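Local coordinates for protein putative isochorismatase hydrolase (Oleispira antarctica, PDB 3LQY) that probably acts as a hydrolase of the isochorismatase family, at residues V130-E135 / S171-A176. Numbering follows the deposited sequence.
Sequences VTRAAE and SALSFA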
loop_
_atom_site.group_PDB
_atom_site.type_symbol
_atom_site.label_atom_id
_atom_site.label_comp_id
_atom_site.label_asym_id
_atom_site.label_seq_id
_atom_site.Cartn_x
_atom_site.Cartn_y
_atom_site.Cartn_z
ATOM N N VAL A 130 -2.342 -6.666 4.787
ATOM C CA VAL A 130 -3.215 -5.605 5.297
ATOM C C VAL A 130 -4.652 -5.778 4.814
ATOM O O VAL A 130 -5.595 -5.436 5.545
ATOM C CB VAL A 130 -2.686 -4.149 4.968
ATOM C CG1 VAL A 130 -2.854 -3.794 3.508
ATOM C CG2 VAL A 130 -3.407 -3.141 5.835
ATOM N N THR A 131 -4.832 -6.250 3.590
ATOM C CA THR A 131 -6.172 -6.392 3.061
ATOM C C THR A 131 -6.949 -7.446 3.854
ATOM O O THR A 131 -8.088 -7.218 4.276
ATOM C CB THR A 131 -6.156 -6.756 1.574
ATOM O OG1 THR A 131 -5.367 -5.778 0.878
ATOM C CG2 THR A 131 -7.553 -6.755 1.010
ATOM N N ARG A 132 -6.321 -8.580 4.103
ATOM C CA ARG A 132 -6.965 -9.671 4.848
ATOM C C ARG A 132 -7.149 -9.301 6.290
ATOM O O ARG A 132 -8.202 -9.588 6.863
ATOM C CB ARG A 132 -6.124 -10.932 4.748
ATOM C CG ARG A 132 -6.066 -11.451 3.349
ATOM C CD ARG A 132 -5.379 -12.810 3.330
ATOM N NE ARG A 132 -5.170 -13.308 1.984
ATOM C CZ ARG A 132 -5.473 -14.526 1.523
ATOM N NH1 ARG A 132 -6.090 -15.451 2.279
ATOM N NH2 ARG A 132 -5.180 -14.806 0.279
ATOM N N ALA A 133 -6.177 -8.596 6.880
ATOM C CA ALA A 133 -6.331 -8.161 8.266
ATOM C C ALA A 133 -7.483 -7.151 8.406
ATOM O O ALA A 133 -8.289 -7.229 9.362
ATOM C CB ALA A 133 -5.019 -7.579 8.810
ATOM N N ALA A 134 -7.555 -6.214 7.454
ATOM C CA ALA A 134 -8.566 -5.160 7.477
ATOM C C ALA A 134 -9.979 -5.713 7.286
ATOM O O ALA A 134 -10.883 -5.346 8.015
ATOM C CB ALA A 134 -8.268 -4.080 6.433
ATOM N N GLU A 135 -10.159 -6.545 6.267
ATOM C CA GLU A 135 -11.468 -7.128 5.984
ATOM C C GLU A 135 -11.918 -7.914 7.213
ATOM O O GLU A 135 -13.077 -7.811 7.639
ATOM C CB GLU A 135 -11.395 -7.996 4.735
ATOM C CG GLU A 135 -12.758 -8.322 4.119
ATOM C CD GLU A 135 -13.525 -9.317 4.938
ATOM O OE1 GLU A 135 -12.855 -10.082 5.677
ATOM O OE2 GLU A 135 -14.773 -9.353 4.840
ATOM N N SER A 171 -6.143 -12.147 -7.666
ATOM C CA SER A 171 -7.263 -13.067 -7.826
ATOM C C SER A 171 -7.741 -13.571 -6.473
ATOM O O SER A 171 -8.968 -13.675 -6.217
ATOM C CB SER A 171 -6.837 -14.218 -8.724
ATOM O OG SER A 171 -7.892 -15.114 -8.969
ATOM N N ALA A 172 -6.797 -13.921 -5.602
ATOM C CA ALA A 172 -7.128 -14.463 -4.287
ATOM C C ALA A 172 -7.937 -13.418 -3.509
ATOM O O ALA A 172 -8.995 -13.741 -2.939
ATOM C CB ALA A 172 -5.883 -14.840 -3.518
ATOM N N LEU A 173 -7.494 -12.162 -3.540
ATOM C CA LEU A 173 -8.151 -11.079 -2.787
ATOM C C LEU A 173 -9.516 -10.682 -3.398
ATOM O O LEU A 173 -10.431 -10.318 -2.675
ATOM C CB LEU A 173 -7.259 -9.860 -2.631
ATOM C CG LEU A 173 -5.961 -9.950 -1.799
ATOM C CD1 LEU A 173 -5.115 -8.645 -1.927
ATOM C CD2 LEU A 173 -6.256 -10.307 -0.354
ATOM N N SER A 174 -9.648 -10.755 -4.717
ATOM C CA SER A 174 -10.860 -10.283 -5.396
ATOM C C SER A 174 -12.106 -11.083 -4.934
ATOM O O SER A 174 -12.058 -12.270 -4.834
ATOM C CB SER A 174 -10.595 -10.342 -6.899
ATOM O OG SER A 174 -11.748 -10.172 -7.685
ATOM N N PHE A 175 -13.168 -10.360 -4.554
ATOM C CA PHE A 175 -14.403 -10.837 -3.917
ATOM C C PHE A 175 -14.306 -11.486 -2.530
ATOM O O PHE A 175 -15.207 -11.276 -1.670
ATOM C CB PHE A 175 -15.155 -11.758 -4.882
ATOM C CG PHE A 175 -15.444 -11.089 -6.178
ATOM C CD1 PHE A 175 -14.676 -11.352 -7.304
ATOM C CD2 PHE A 175 -16.445 -10.133 -6.247
ATOM C CE1 PHE A 175 -14.928 -10.692 -8.492
ATOM C CE2 PHE A 175 -16.721 -9.497 -7.438
ATOM C CZ PHE A 175 -15.948 -9.770 -8.562
ATOM N N ALA A 176 -13.272 -12.307 -2.314
ATOM C CA ALA A 176 -13.139 -12.978 -1.048
ATOM C C ALA A 176 -12.852 -12.005 0.048
ATOM O O ALA A 176 -13.371 -12.130 1.142
ATOM C CB ALA A 176 -12.097 -14.062 -1.109
#
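The guanidinium of Arg132 is the flat group here, and Leu173 CD2 and Ala172 CB both come up to it obliquely. Ala172 CB lies 3.9 Å from Arg132 NH2. The contact joins helix 128-137 to the C-terminal end of helix 162-173 in the alpha/beta fold of the isochorismatase family, which is built round a parallel six-stranded sheet. Arg132 runs extended from CG to NE (chi2 -172°, chi3 -174°), and this carries its charged end across to the second helix. The salt bridge from NE to Asp128 OD1 on the same helix is its main polar tie; the NH1 bond to Tyr177 OH is weak. Leu173 CD2 crosses the Arg132 side chain obliquely, 3.9 Å from Arg132 CG, and touches NE as well. The same leucine reaches the buried Thr131, whose CG2 is 4.0 Å from Leu173 CD2. No hydrogen bond joins 130-135 to 171-176; they meet by van der Waals packing. With an alanine here in place of Leu173 both leucine methyls are gone, and a gap is likely to open between Thr131 and the Arg132 side chain. Thr131 also touches Ile118 and Val143 of the parallel sheet, and Leu173 is itself buried. Thr131 OG1 is hydrogen-bonded to Ile127 O, one turn back, and Leu173 CD1 lies 4.0 Å from that same OG1.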